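Type II restriction enzyme AgeI (Thalassobius gelatinovorus, PDB 5DWA) recognises the double-stranded DNA sequence 5'-ACCGGT-3' and cleaves it after the first A, leaving fragments with terminal 5'-phosphates. Local coordinates at residues Gln24-Phe32 with Ile47-Cys58; Trp67-Ile76 with Ser87-Phe96. All coordinates share one frame; numbering follows the deposited sequence. Where two conformers were deposited one is given.

Interaction 1 of 2, residues Gln24-Phe32 with Ile47-Cys58; sequences QYQQISDYF and IGQAFVMATEVC
An antiparallel helix pair in the N-terminal helical part of this PD-(D/E)XK nuclease joins Ile28 and Tyr31 on one helix to Ala54 and Met53 on the other. The axes of Gln24-Phe32 and Ile47-Val57 run 160° apart and come within 9.9 Å. No clear hydrogen bond links the segments, so side-chain packing carries the contact. Small residues sit at the close points: Ala50 lies opposite Phe32, and Ala54 lies opposite Ile28. The methyl CD1 of Ile28 rests 3.8 Å from Ala54 CB and also meets the sulfur of Cys58, the first residue to leave the helix.

Met53 and Tyr31 lie alongside each other, their side chains running opposite ways. With its CG anti to the backbone N (chi1 -179°) and a bend at chi2, the methionine brings CG and SD to the tyrosine ring. CG makes an off-centre CH-pi contact, 4.3 Å from the centroid of the Tyr31 ring. SD stands 4.8 Å from the centroid of the Tyr31 ring, an oblique Met-aromatic contact. The chain ends with CE against Tyr31 CB at 3.7 Å. The backbone of Ala50 meets the edge of the same ring, with its CA 3.7 Å from Tyr31 CE2.

At one end, Gln24 lays CB and CG along Val57 CG1, while its OE1 accepts a hydrogen bond from Ser21 N. At the other end, Phe32 also packs on Leu71 and Ile74 of helix 63-78. Its ring reaches Ile47 with CE1, and its CD1 lies 3.4 Å from Ala50 CB.

Interaction 2 of 2, residues Trp67-Ile76 with Ser87-Phe96; sequences WHHVLYRIYI and SWVRTSGEAF. With nucleotides of chain C; nucleotides of chain D.
Trp67 and Trp88 both carry CG anti to the backbone N (chi1 -172° and 174°), which sends their indoles in between the two helices and builds an aromatic cluster with Tyr72, Tyr75 and Phe96. The helices cross at 141°, and each tryptophan is a knob in a hole of the other helix. Trp88 sits among Trp67, Tyr72, Tyr75 and Ile76. One face of its indole is covered by Ser92 CB, and the opposite face takes Tyr72. There Tyr72 CD1 comes 3.3 Å from Trp88 NE1, and Tyr72 CA stands 3.8 Å above the centroid of the Trp88 six-membered ring as a CH-pi contact. Tyr75 CG packs obliquely on Trp88 CE3 at 3.7 Å.

Trp67 fits among Trp88, Ser92, Ala95 and Phe96. The edge of Phe96 points at its face. A water accepts from Trp67 NE1 and donates to Ser92 OG.

The 87-96 helix also faces the DNA. Trp88 NE1 and Tyr72 OH each bind a phosphate, and Arg90 NE donates to O2 of DC10 of chain D at 2.8 Å. Replacing Trp88 by an alanine would probably open a gap between Tyr72 and Ser92 and leave the phosphate without its indole donor.

At the far end, Ser87 links protein and DNA. Tyr75 OH donates to Ser87 OG at 2.6 Å, in the plane of the tyrosine ring, and Ser87 OG in turn donates to OP1 of DC10 of chain D at 2.5 Å.

From the N terminus, the chain passes the small two-stranded sheet 2-8/11-16 and enters helix 22-36. Interaction 1 closes the first loop by folding helix 43-57 back on it. Helix 63-78 follows, and interaction 2 closes a second loop with helix 84-109. The two are in series; neither nests in nor crosses the other. Their centres lie 13 Å apart, yet they touch. Phe51 meets Trp67 edge-to-face, and Ile47 packs on Thr91 and Ala95. The four helices thus form one packed unit. Only interaction 2 lies directly on the DNA; the nearest atom of interaction 1 is about 9 Å from the bound nucleic acid.

Interaction 1 of 2, residues Gln24-Phe32 with Ile47-Cys58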
loop_
_atom_site.group_PDB
_atom_site.type_symbol
_atom_site.label_atom_id
_atom_site.label_comp_id
_atom_site.label_asym_id
_atom_site.label_seq_id
_atom_site.Cartn_x
_atom_site.Cartn_y
_atom_site.Cartn_z
ATOM N N GLN A 24 -21.366 -6.987 27.151
ATOM C CA GLN A 24 -21.519 -6.904 25.701
ATOM C C GLN A 24 -20.239 -7.346 25.005
ATOM O O GLN A 24 -20.280 -8.056 24.000
ATOM C CB GLN A 24 -21.887 -5.485 25.279
ATOM C CG GLN A 24 -23.329 -5.108 25.579
ATOM C CD GLN A 24 -23.582 -3.618 25.444
ATOM O OE1 GLN A 24 -22.678 -2.801 25.627
ATOM N NE2 GLN A 24 -24.819 -3.258 25.126
ATOM N N TYR A 25 -19.104 -6.921 25.553
ATOM C CA TYR A 25 -17.800 -7.326 25.036
ATOM C C TYR A 25 -17.669 -8.850 25.056
ATOM O O TYR A 25 -17.259 -9.461 24.068
ATOM C CB TYR A 25 -16.665 -6.670 25.841
ATOM C CG TYR A 25 -15.284 -6.978 25.301
ATOM C CD1 TYR A 25 -14.629 -6.093 24.457
ATOM C CD2 TYR A 25 -14.643 -8.170 25.619
ATOM C CE1 TYR A 25 -13.370 -6.381 23.962
ATOM C CE2 TYR A 25 -13.390 -8.466 25.121
ATOM C CZ TYR A 25 -12.758 -7.572 24.291
ATOM O OH TYR A 25 -11.503 -7.870 23.804
ATOM N N GLN A 26 -18.024 -9.472 26.176
ATOM C CA GLN A 26 -17.945 -10.931 26.262
ATOM C C GLN A 26 -18.865 -11.615 25.257
ATOM O O GLN A 26 -18.515 -12.649 24.700
ATOM C CB GLN A 26 -18.272 -11.407 27.684
ATOM C CG GLN A 26 -17.897 -12.863 27.938
ATOM C CD GLN A 26 -16.397 -13.096 27.861
ATOM O OE1 GLN A 26 -15.625 -12.461 28.576
ATOM N NE2 GLN A 26 -15.979 -14.004 26.988
ATOM N N GLN A 27 -20.041 -11.035 25.027
ATOM C CA GLN A 27 -20.976 -11.578 24.040
ATOM C C GLN A 27 -20.344 -11.566 22.655
ATOM O O GLN A 27 -20.422 -12.545 21.913
ATOM C CB GLN A 27 -22.281 -10.780 24.015
ATOM C CG GLN A 27 -23.147 -10.909 25.253
ATOM C CD GLN A 27 -24.339 -9.974 25.212
ATOM O OE1 GLN A 27 -24.598 -9.235 26.161
ATOM N NE2 GLN A 27 -25.070 -9.997 24.104
ATOM N N ILE A 28 -19.720 -10.443 22.315
ATOM C CA ILE A 28 -19.062 -10.312 21.024
ATOM C C ILE A 28 -17.909 -11.306 20.935
ATOM O O ILE A 28 -17.744 -11.994 19.930
ATOM C CB ILE A 28 -18.547 -8.880 20.808
ATOM C CG1 ILE A 28 -19.723 -7.900 20.727
ATOM C CG2 ILE A 28 -17.695 -8.796 19.539
ATOM C CD1 ILE A 28 -19.332 -6.433 20.870
ATOM N N SER A 29 -17.123 -11.387 22.003
ATOM C CA SER A 29 -15.995 -12.307 22.044
ATOM C C SER A 29 -16.455 -13.756 21.895
ATOM O O SER A 29 -15.855 -14.529 21.150
ATOM C CB SER A 29 -15.211 -12.129 23.346
ATOM O OG SER A 29 -14.038 -12.922 23.335
ATOM N N ASP A 30 -17.529 -14.117 22.593
ATOM C CA ASP A 30 -18.056 -15.479 22.551
ATOM C C ASP A 30 -18.526 -15.897 21.159
ATOM O O ASP A 30 -18.463 -17.075 20.804
ATOM C CB ASP A 30 -19.214 -15.645 23.542
ATOM C CG ASP A 30 -18.752 -15.647 24.993
ATOM O OD1 ASP A 30 -17.532 -15.760 25.234
ATOM O OD2 ASP A 30 -19.618 -15.544 25.888
ATOM N N TYR A 31 -19.011 -14.935 20.381
ATOM C CA TYR A 31 -19.431 -15.214 19.010
ATOM C C TYR A 31 -18.226 -15.318 18.077
ATOM O O TYR A 31 -18.136 -16.219 17.251
ATOM C CB TYR A 31 -20.389 -14.132 18.512
ATOM C CG TYR A 31 -20.803 -14.300 17.069
ATOM C CD1 TYR A 31 -21.582 -15.377 16.676
ATOM C CD2 TYR A 31 -20.420 -13.381 16.102
ATOM C CE1 TYR A 31 -21.972 -15.538 15.352
ATOM C CE2 TYR A 31 -20.803 -13.533 14.778
ATOM C CZ TYR A 31 -21.577 -14.614 14.412
ATOM O OH TYR A 31 -21.961 -14.766 13.101
ATOM N N PHE A 32 -17.285 -14.399 18.250
ATOM C CA PHE A 32 -16.194 -14.222 17.293
ATOM C C PHE A 32 -15.017 -15.181 17.501
ATOM O O PHE A 32 -14.510 -15.748 16.539
ATOM C CB PHE A 32 -15.717 -12.769 17.358
ATOM C CG PHE A 32 -14.596 -12.427 16.409
ATOM C CD1 PHE A 32 -14.648 -12.784 15.071
ATOM C CD2 PHE A 32 -13.505 -11.696 16.864
ATOM C CE1 PHE A 32 -13.620 -12.436 14.203
ATOM C CE2 PHE A 32 -12.476 -11.342 16.007
ATOM C CZ PHE A 32 -12.525 -11.713 14.683
ATOM N N ILE A 47 -14.855 -12.273 10.348
ATOM C CA ILE A 47 -14.733 -10.888 10.776
ATOM C C ILE A 47 -15.933 -10.065 10.313
ATOM O O ILE A 47 -16.491 -9.274 11.076
ATOM C CB ILE A 47 -13.428 -10.272 10.244
ATOM C CG1 ILE A 47 -12.210 -11.030 10.774
ATOM C CG2 ILE A 47 -13.324 -8.789 10.605
ATOM C CD1 ILE A 47 -10.972 -10.797 9.933
ATOM N N GLY A 48 -16.344 -10.283 9.064
ATOM C CA GLY A 48 -17.461 -9.553 8.492
ATOM C C GLY A 48 -18.737 -9.778 9.272
ATOM O O GLY A 48 -19.424 -8.819 9.647
ATOM N N GLN A 49 -19.053 -11.043 9.530
ATOM C CA GLN A 49 -20.275 -11.366 10.261
ATOM C C GLN A 49 -20.167 -10.938 11.719
ATOM O O GLN A 49 -21.136 -10.446 12.292
ATOM C CB GLN A 49 -20.606 -12.863 10.155
ATOM C CG GLN A 49 -20.968 -13.339 8.743
ATOM C CD GLN A 49 -22.088 -12.528 8.085
ATOM O OE1 GLN A 49 -22.998 -12.033 8.752
ATOM N NE2 GLN A 49 -22.016 -12.390 6.764
ATOM N N ALA A 50 -18.983 -11.082 12.323
ATOM C CA ALA A 50 -18.806 -10.617 13.689
ATOM C C ALA A 50 -18.996 -9.103 13.805
ATOM O O ALA A 50 -19.485 -8.601 14.819
ATOM C CB ALA A 50 -17.443 -11.017 14.208
ATOM N N PHE A 51 -18.614 -8.365 12.771
ATOM C CA PHE A 51 -18.796 -6.924 12.806
ATOM C C PHE A 51 -20.273 -6.547 12.757
ATOM O O PHE A 51 -20.724 -5.652 13.474
ATOM C CB PHE A 51 -18.035 -6.255 11.655
ATOM C CG PHE A 51 -18.108 -4.751 11.672
ATOM C CD1 PHE A 51 -17.679 -4.037 12.785
ATOM C CD2 PHE A 51 -18.576 -4.047 10.570
ATOM C CE1 PHE A 51 -17.734 -2.649 12.803
ATOM C CE2 PHE A 51 -18.635 -2.662 10.578
ATOM C CZ PHE A 51 -18.207 -1.959 11.695
ATOM N N VAL A 52 -21.026 -7.225 11.898
ATOM C CA VAL A 52 -22.461 -6.984 11.804
ATOM C C VAL A 52 -23.130 -7.329 13.137
ATOM O O VAL A 52 -23.988 -6.589 13.628
ATOM C CB VAL A 52 -23.080 -7.801 10.668
ATOM C CG1 VAL A 52 -24.599 -7.692 10.681
ATOM C CG2 VAL A 52 -22.538 -7.331 9.326
ATOM N N MET A 53 -22.700 -8.438 13.727
ATOM C CA MET A 53 -23.182 -8.842 15.040
ATOM C C MET A 53 -22.802 -7.821 16.110
ATOM O O MET A 53 -23.646 -7.395 16.900
ATOM C CB MET A 53 -22.637 -10.231 15.399
ATOM C CG MET A 53 -23.098 -10.774 16.750
ATOM S SD MET A 53 -21.929 -10.357 18.055
ATOM C CE MET A 53 -22.627 -11.312 19.410
ATOM N N ALA A 54 -21.535 -7.413 16.131
ATOM C CA ALA A 54 -21.061 -6.518 17.189
ATOM C C ALA A 54 -21.756 -5.164 17.164
ATOM O O ALA A 54 -22.026 -4.582 18.214
ATOM C CB ALA A 54 -19.543 -6.325 17.093
ATOM N N THR A 55 -22.024 -4.648 15.965
ATOM C CA THR A 55 -22.686 -3.359 15.853
ATOM C C THR A 55 -24.161 -3.446 16.214
ATOM O O THR A 55 -24.778 -2.439 16.553
ATOM C CB THR A 55 -22.547 -2.769 14.436
ATOM O OG1 THR A 55 -22.941 -3.742 13.464
ATOM C CG2 THR A 55 -21.103 -2.361 14.186
ATOM N N GLU A 56 -24.723 -4.646 16.151
ATOM C CA GLU A 56 -26.100 -4.823 16.582
ATOM C C GLU A 56 -26.162 -5.022 18.098
ATOM O O GLU A 56 -27.097 -4.558 18.745
ATOM C CB GLU A 56 -26.745 -5.982 15.825
ATOM C CG GLU A 56 -27.050 -5.610 14.368
ATOM C CD GLU A 56 -27.599 -6.757 13.549
ATOM O OE1 GLU A 56 -27.805 -7.853 14.110
ATOM O OE2 GLU A 56 -27.830 -6.560 12.337
ATOM N N VAL A 57 -25.148 -5.668 18.671
ATOM C CA VAL A 57 -25.052 -5.798 20.127
ATOM C C VAL A 57 -24.777 -4.444 20.772
ATOM O O VAL A 57 -25.308 -4.125 21.836
ATOM C CB VAL A 57 -23.935 -6.785 20.543
ATOM C CG1 VAL A 57 -23.707 -6.755 22.058
ATOM C CG2 VAL A 57 -24.270 -8.181 20.079
ATOM N N CYS A 58 -23.938 -3.648 20.116
ATOM C CA CYS A 58 -23.544 -2.344 20.631
ATOM C C CYS A 58 -23.830 -1.241 19.622
ATOM O O CYS A 58 -22.909 -0.678 19.024
ATOM C CB CYS A 58 -22.061 -2.345 21.000
ATOM S SG CYS A 58 -21.648 -3.568 22.271
#

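Interaction 2 of 2, residues Trp67-Ile76 with Ser87-Phe96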
loop_
_atom_site.group_PDB
_atom_site.type_symbol
_atom_site.label_atom_id
_atom_site.label_comp_id
_atom_site.label_asym_id
_atom_site.label_seq_id
_atom_site.Cartn_x
_atom_site.Cartn_y
_atom_site.Cartn_z
ATOM N N TRP A 67 -14.330 -2.354 15.372
ATOM C CA TRP A 67 -13.456 -3.032 14.426
ATOM C C TRP A 67 -12.016 -3.044 14.923
ATOM O O TRP A 67 -11.354 -4.082 14.925
ATOM C CB TRP A 67 -13.534 -2.346 13.066
ATOM C CG TRP A 67 -12.840 -3.038 11.949
ATOM C CD1 TRP A 67 -11.519 -2.963 11.614
ATOM C CD2 TRP A 67 -13.455 -3.891 10.983
ATOM N NE1 TRP A 67 -11.271 -3.729 10.491
ATOM C CE2 TRP A 67 -12.446 -4.306 10.089
ATOM C CE3 TRP A 67 -14.769 -4.334 10.784
ATOM C CZ2 TRP A 67 -12.718 -5.163 9.008
ATOM C CZ3 TRP A 67 -15.037 -5.169 9.706
ATOM C CH2 TRP A 67 -14.013 -5.572 8.828
ATOM N N HIS A 68 -11.536 -1.872 15.333
ATOM C CA HIS A 68 -10.123 -1.677 15.613
ATOM C C HIS A 68 -9.705 -2.115 17.008
ATOM O O HIS A 68 -8.633 -2.694 17.165
ATOM C CB HIS A 68 -9.752 -0.203 15.408
ATOM C CG HIS A 68 -8.309 0.100 15.654
ATOM N ND1 HIS A 68 -7.288 -0.545 14.991
ATOM C CD2 HIS A 68 -7.717 0.981 16.494
ATOM C CE1 HIS A 68 -6.128 -0.076 15.415
ATOM N NE2 HIS A 68 -6.361 0.851 16.326
ATOM N N HIS A 69 -10.526 -1.820 18.015
ATOM C CA HIS A 69 -10.147 -2.120 19.397
ATOM C C HIS A 69 -10.670 -3.470 19.871
ATOM O O HIS A 69 -10.175 -3.997 20.866
ATOM C CB HIS A 69 -10.637 -1.028 20.369
ATOM C CG HIS A 69 -9.923 0.280 20.231
ATOM N ND1 HIS A 69 -8.560 0.374 20.067
ATOM C CD2 HIS A 69 -10.387 1.553 20.254
ATOM C CE1 HIS A 69 -8.212 1.643 19.983
ATOM N NE2 HIS A 69 -9.303 2.382 20.095
ATOM N N VAL A 70 -11.663 -4.032 19.177
ATOM C CA VAL A 70 -12.224 -5.318 19.603
ATOM C C VAL A 70 -11.878 -6.438 18.628
ATOM O O VAL A 70 -11.096 -7.323 18.959
ATOM C CB VAL A 70 -13.759 -5.247 19.778
ATOM C CG1 VAL A 70 -14.319 -6.608 20.226
ATOM C CG2 VAL A 70 -14.119 -4.159 20.770
ATOM N N LEU A 71 -12.430 -6.393 17.416
ATOM C CA LEU A 71 -12.229 -7.480 16.455
ATOM C C LEU A 71 -10.758 -7.669 16.070
ATOM O O LEU A 71 -10.245 -8.779 16.106
ATOM C CB LEU A 71 -13.079 -7.250 15.191
ATOM C CG LEU A 71 -14.602 -7.206 15.379
ATOM C CD1 LEU A 71 -15.330 -7.114 14.034
ATOM C CD2 LEU A 71 -15.099 -8.416 16.181
ATOM N N TYR A 72 -10.082 -6.574 15.723
ATOM C CA TYR A 72 -8.650 -6.617 15.428
ATOM C C TYR A 72 -7.840 -7.257 16.536
ATOM O O TYR A 72 -7.021 -8.141 16.302
ATOM C CB TYR A 72 -8.162 -5.194 15.197
ATOM C CG TYR A 72 -6.679 -4.969 15.009
ATOM C CD1 TYR A 72 -5.941 -5.685 14.070
ATOM C CD2 TYR A 72 -6.040 -3.950 15.703
ATOM C CE1 TYR A 72 -4.591 -5.425 13.873
ATOM C CE2 TYR A 72 -4.708 -3.691 15.515
ATOM C CZ TYR A 72 -3.990 -4.408 14.597
ATOM O OH TYR A 72 -2.661 -4.102 14.418
ATOM N N ARG A 73 -8.080 -6.788 17.754
ATOM C CA ARG A 73 -7.304 -7.233 18.902
ATOM C C ARG A 73 -7.544 -8.697 19.218
ATOM O O ARG A 73 -6.605 -9.449 19.485
ATOM C CB ARG A 73 -7.634 -6.381 20.125
ATOM C CG ARG A 73 -7.156 -4.958 20.008
ATOM C CD ARG A 73 -5.650 -4.878 19.850
ATOM N NE ARG A 73 -5.240 -3.504 19.592
ATOM C CZ ARG A 73 -3.987 -3.112 19.393
ATOM N NH1 ARG A 73 -2.995 -3.991 19.417
ATOM N NH2 ARG A 73 -3.730 -1.839 19.159
ATOM N N ILE A 74 -8.807 -9.096 19.199
ATOM C CA ILE A 74 -9.157 -10.479 19.459
ATOM C C ILE A 74 -8.571 -11.385 18.374
ATOM O O ILE A 74 -8.022 -12.444 18.668
ATOM C CB ILE A 74 -10.687 -10.666 19.549
ATOM C CG1 ILE A 74 -11.222 -9.963 20.801
ATOM C CG2 ILE A 74 -11.042 -12.134 19.586
ATOM C CD1 ILE A 74 -12.728 -10.022 20.960
ATOM N N TYR A 75 -8.684 -10.962 17.116
ATOM C CA TYR A 75 -8.141 -11.736 16.010
ATOM C C TYR A 75 -6.632 -11.938 16.172
ATOM O O TYR A 75 -6.129 -13.059 16.063
ATOM C CB TYR A 75 -8.463 -11.046 14.680
ATOM C CG TYR A 75 -8.131 -11.877 13.466
ATOM C CD1 TYR A 75 -9.098 -12.685 12.881
ATOM C CD2 TYR A 75 -6.862 -11.850 12.894
ATOM C CE1 TYR A 75 -8.816 -13.455 11.775
ATOM C CE2 TYR A 75 -6.566 -12.613 11.770
ATOM C CZ TYR A 75 -7.554 -13.415 11.216
ATOM O OH TYR A 75 -7.305 -14.191 10.108
ATOM N N ILE A 76 -5.916 -10.853 16.441
ATOM C CA ILE A 76 -4.472 -10.922 16.649
ATOM C C ILE A 76 -4.088 -11.860 17.805
ATOM O O ILE A 76 -3.091 -12.582 17.713
ATOM C CB ILE A 76 -3.893 -9.504 16.902
ATOM C CG1 ILE A 76 -4.030 -8.643 15.644
ATOM C CG2 ILE A 76 -2.436 -9.575 17.357
ATOM C CD1 ILE A 76 -3.354 -9.225 14.430
ATOM N N SER A 87 -2.093 -12.073 8.494
ATOM C CA SER A 87 -3.382 -12.703 8.254
ATOM C C SER A 87 -4.507 -11.670 8.318
ATOM O O SER A 87 -5.383 -11.639 7.456
ATOM C CB SER A 87 -3.617 -13.820 9.267
ATOM O OG SER A 87 -4.891 -14.424 9.075
ATOM N N TRP A 88 -4.456 -10.820 9.333
ATOM C CA TRP A 88 -5.412 -9.733 9.465
ATOM C C TRP A 88 -5.424 -8.823 8.235
ATOM O O TRP A 88 -6.494 -8.447 7.758
ATOM C CB TRP A 88 -5.106 -8.925 10.730
ATOM C CG TRP A 88 -5.959 -7.701 10.878
ATOM C CD1 TRP A 88 -5.576 -6.401 10.642
ATOM C CD2 TRP A 88 -7.325 -7.644 11.304
ATOM N NE1 TRP A 88 -6.624 -5.549 10.887
ATOM C CE2 TRP A 88 -7.708 -6.283 11.298
ATOM C CE3 TRP A 88 -8.269 -8.610 11.682
ATOM C CZ2 TRP A 88 -8.994 -5.864 11.653
ATOM C CZ3 TRP A 88 -9.546 -8.191 12.041
ATOM C CH2 TRP A 88 -9.896 -6.828 12.026
ATOM N N VAL A 89 -4.250 -8.467 7.707
ATOM C CA VAL A 89 -4.207 -7.643 6.494
ATOM C C VAL A 89 -4.980 -8.315 5.359
ATOM O O VAL A 89 -5.801 -7.683 4.700
ATOM C CB VAL A 89 -2.766 -7.386 6.027
ATOM C CG1 VAL A 89 -2.757 -6.653 4.689
ATOM C CG2 VAL A 89 -1.994 -6.607 7.087
ATOM N N ARG A 90 -4.726 -9.609 5.170
ATOM C CA ARG A 90 -5.270 -10.339 4.031
ATOM C C ARG A 90 -6.772 -10.584 4.156
ATOM O O ARG A 90 -7.489 -10.614 3.148
ATOM C CB ARG A 90 -4.523 -11.663 3.878
ATOM C CG ARG A 90 -5.111 -12.592 2.826
ATOM C CD ARG A 90 -5.026 -12.009 1.421
ATOM N NE ARG A 90 -5.563 -12.980 0.464
ATOM C CZ ARG A 90 -6.684 -12.828 -0.232
ATOM N NH1 ARG A 90 -7.392 -11.711 -0.135
ATOM N NH2 ARG A 90 -7.089 -13.799 -1.050
ATOM N N THR A 91 -7.256 -10.744 5.385
ATOM C CA THR A 91 -8.663 -11.112 5.590
ATOM C C THR A 91 -9.595 -9.946 5.938
ATOM O O THR A 91 -10.779 -9.978 5.606
ATOM C CB THR A 91 -8.789 -12.175 6.692
ATOM O OG1 THR A 91 -8.240 -11.673 7.920
ATOM C CG2 THR A 91 -8.048 -13.436 6.277
ATOM N N SER A 92 -9.077 -8.910 6.595
ATOM C CA SER A 92 -9.954 -7.860 7.117
ATOM C C SER A 92 -10.461 -6.883 6.053
ATOM O O SER A 92 -11.546 -6.336 6.192
ATOM C CB SER A 92 -9.246 -7.096 8.246
ATOM O OG SER A 92 -8.151 -6.329 7.764
ATOM N N GLY A 93 -9.688 -6.677 4.994
ATOM C CA GLY A 93 -10.117 -5.816 3.903
ATOM C C GLY A 93 -11.353 -6.387 3.244
ATOM O O GLY A 93 -12.372 -5.711 3.094
ATOM N N GLU A 94 -11.270 -7.660 2.873
ATOM C CA GLU A 94 -12.424 -8.328 2.292
ATOM C C GLU A 94 -13.559 -8.468 3.305
ATOM O O GLU A 94 -14.738 -8.481 2.935
ATOM C CB GLU A 94 -12.021 -9.694 1.735
ATOM C CG GLU A 94 -11.057 -9.565 0.559
ATOM C CD GLU A 94 -10.855 -10.852 -0.214
ATOM O OE1 GLU A 94 -11.150 -11.931 0.334
ATOM O OE2 GLU A 94 -10.412 -10.772 -1.387
ATOM N N ALA A 95 -13.226 -8.555 4.586
ATOM C CA ALA A 95 -14.271 -8.656 5.598
ATOM C C ALA A 95 -15.146 -7.405 5.631
ATOM O O ALA A 95 -16.343 -7.501 5.872
ATOM C CB ALA A 95 -13.667 -8.909 6.969
ATOM N N PHE A 96 -14.567 -6.228 5.403
ATOM C CA PHE A 96 -15.379 -5.016 5.419
ATOM C C PHE A 96 -16.344 -5.004 4.217
ATOM O O PHE A 96 -17.501 -4.588 4.338
ATOM C CB PHE A 96 -14.477 -3.776 5.448
ATOM C CG PHE A 96 -15.230 -2.476 5.508
ATOM C CD1 PHE A 96 -16.298 -2.301 6.369
ATOM C CD2 PHE A 96 -14.845 -1.419 4.702
ATOM C CE1 PHE A 96 -16.977 -1.088 6.417
ATOM C CE2 PHE A 96 -15.519 -0.205 4.737
ATOM C CZ PHE A 96 -16.587 -0.039 5.594
ATOM P P DC C 6 -7.377 -2.598 2.974
ATOM O OP1 DC C 6 -8.723 -2.320 3.449
ATOM O OP2 DC C 6 -6.657 -1.702 2.054
ATOM O "O5'" DC C 6 -6.473 -2.769 4.278
ATOM C "C5'" DC C 6 -6.850 -3.690 5.258
ATOM C "C4'" DC C 6 -5.767 -3.772 6.305
ATOM O "O4'" DC C 6 -4.520 -4.160 5.690
ATOM C "C3'" DC C 6 -5.490 -2.487 7.066
ATOM O "O3'" DC C 6 -5.263 -2.825 8.403
ATOM C "C2'" DC C 6 -4.216 -1.944 6.404
ATOM C "C1'" DC C 6 -3.502 -3.223 5.992
ATOM N N1 DC C 6 -2.683 -3.091 4.772
ATOM C C2 DC C 6 -1.325 -3.428 4.784
ATOM O O2 DC C 6 -0.788 -3.784 5.839
ATOM N N3 DC C 6 -0.620 -3.327 3.630
ATOM C C4 DC C 6 -1.226 -2.950 2.509
ATOM N N4 DC C 6 -0.488 -2.860 1.401
ATOM C C5 DC C 6 -2.610 -2.640 2.473
ATOM C C6 DC C 6 -3.295 -2.728 3.609
ATOM P P DC D 10 -4.046 -16.773 6.410
ATOM O OP1 DC D 10 -5.005 -16.310 7.422
ATOM O OP2 DC D 10 -3.301 -18.030 6.634
ATOM O "O5'" DC D 10 -4.747 -16.888 5.007
ATOM C "C5'" DC D 10 -5.694 -15.914 4.621
ATOM C "C4'" DC D 10 -6.145 -16.143 3.206
ATOM O "O4'" DC D 10 -5.074 -15.821 2.296
ATOM C "C3'" DC D 10 -6.524 -17.594 2.899
ATOM O "O3'" DC D 10 -7.652 -17.604 2.062
ATOM C "C2'" DC D 10 -5.301 -18.108 2.157
ATOM C "C1'" DC D 10 -4.975 -16.867 1.361
ATOM N N1 DC D 10 -3.627 -16.821 0.767
ATOM C C2 DC D 10 -3.400 -15.925 -0.271
ATOM O O2 DC D 10 -4.337 -15.223 -0.665
ATOM N N3 DC D 10 -2.164 -15.850 -0.815
ATOM C C4 DC D 10 -1.186 -16.617 -0.346
ATOM N N4 DC D 10 0.012 -16.514 -0.921
ATOM C C5 DC D 10 -1.397 -17.539 0.726
ATOM C C6 DC D 10 -2.624 -17.602 1.253
ATOM P P DC C 5 -5.686 -3.789 -2.718
ATOM O OP1 DC C 5 -6.891 -3.568 -3.556
ATOM O OP2 DC C 5 -4.526 -2.882 -2.839
ATOM O "O5'" DC C 5 -6.147 -3.833 -1.191
ATOM C "C5'" DC C 5 -7.218 -4.673 -0.797
ATOM C "C4'" DC C 5 -6.864 -5.415 0.473
ATOM O "O4'" DC C 5 -5.817 -6.351 0.194
ATOM C "C3'" DC C 5 -6.324 -4.525 1.574
ATOM O "O3'" DC C 5 -7.408 -4.079 2.354
ATOM C "C2'" DC C 5 -5.398 -5.464 2.366
ATOM C "C1'" DC C 5 -5.026 -6.557 1.352
ATOM N N1 DC C 5 -3.586 -6.561 0.924
ATOM C C2 DC C 5 -2.766 -7.648 1.248
ATOM O O2 DC C 5 -3.245 -8.583 1.890
ATOM N N3 DC C 5 -1.473 -7.651 0.840
ATOM C C4 DC C 5 -0.992 -6.615 0.136
ATOM N N4 DC C 5 0.287 -6.662 -0.250
ATOM C C5 DC C 5 -1.812 -5.503 -0.214
ATOM C C6 DC C 5 -3.084 -5.511 0.196
HETATM O O HOH W 1 -8.681 -3.873 8.995
#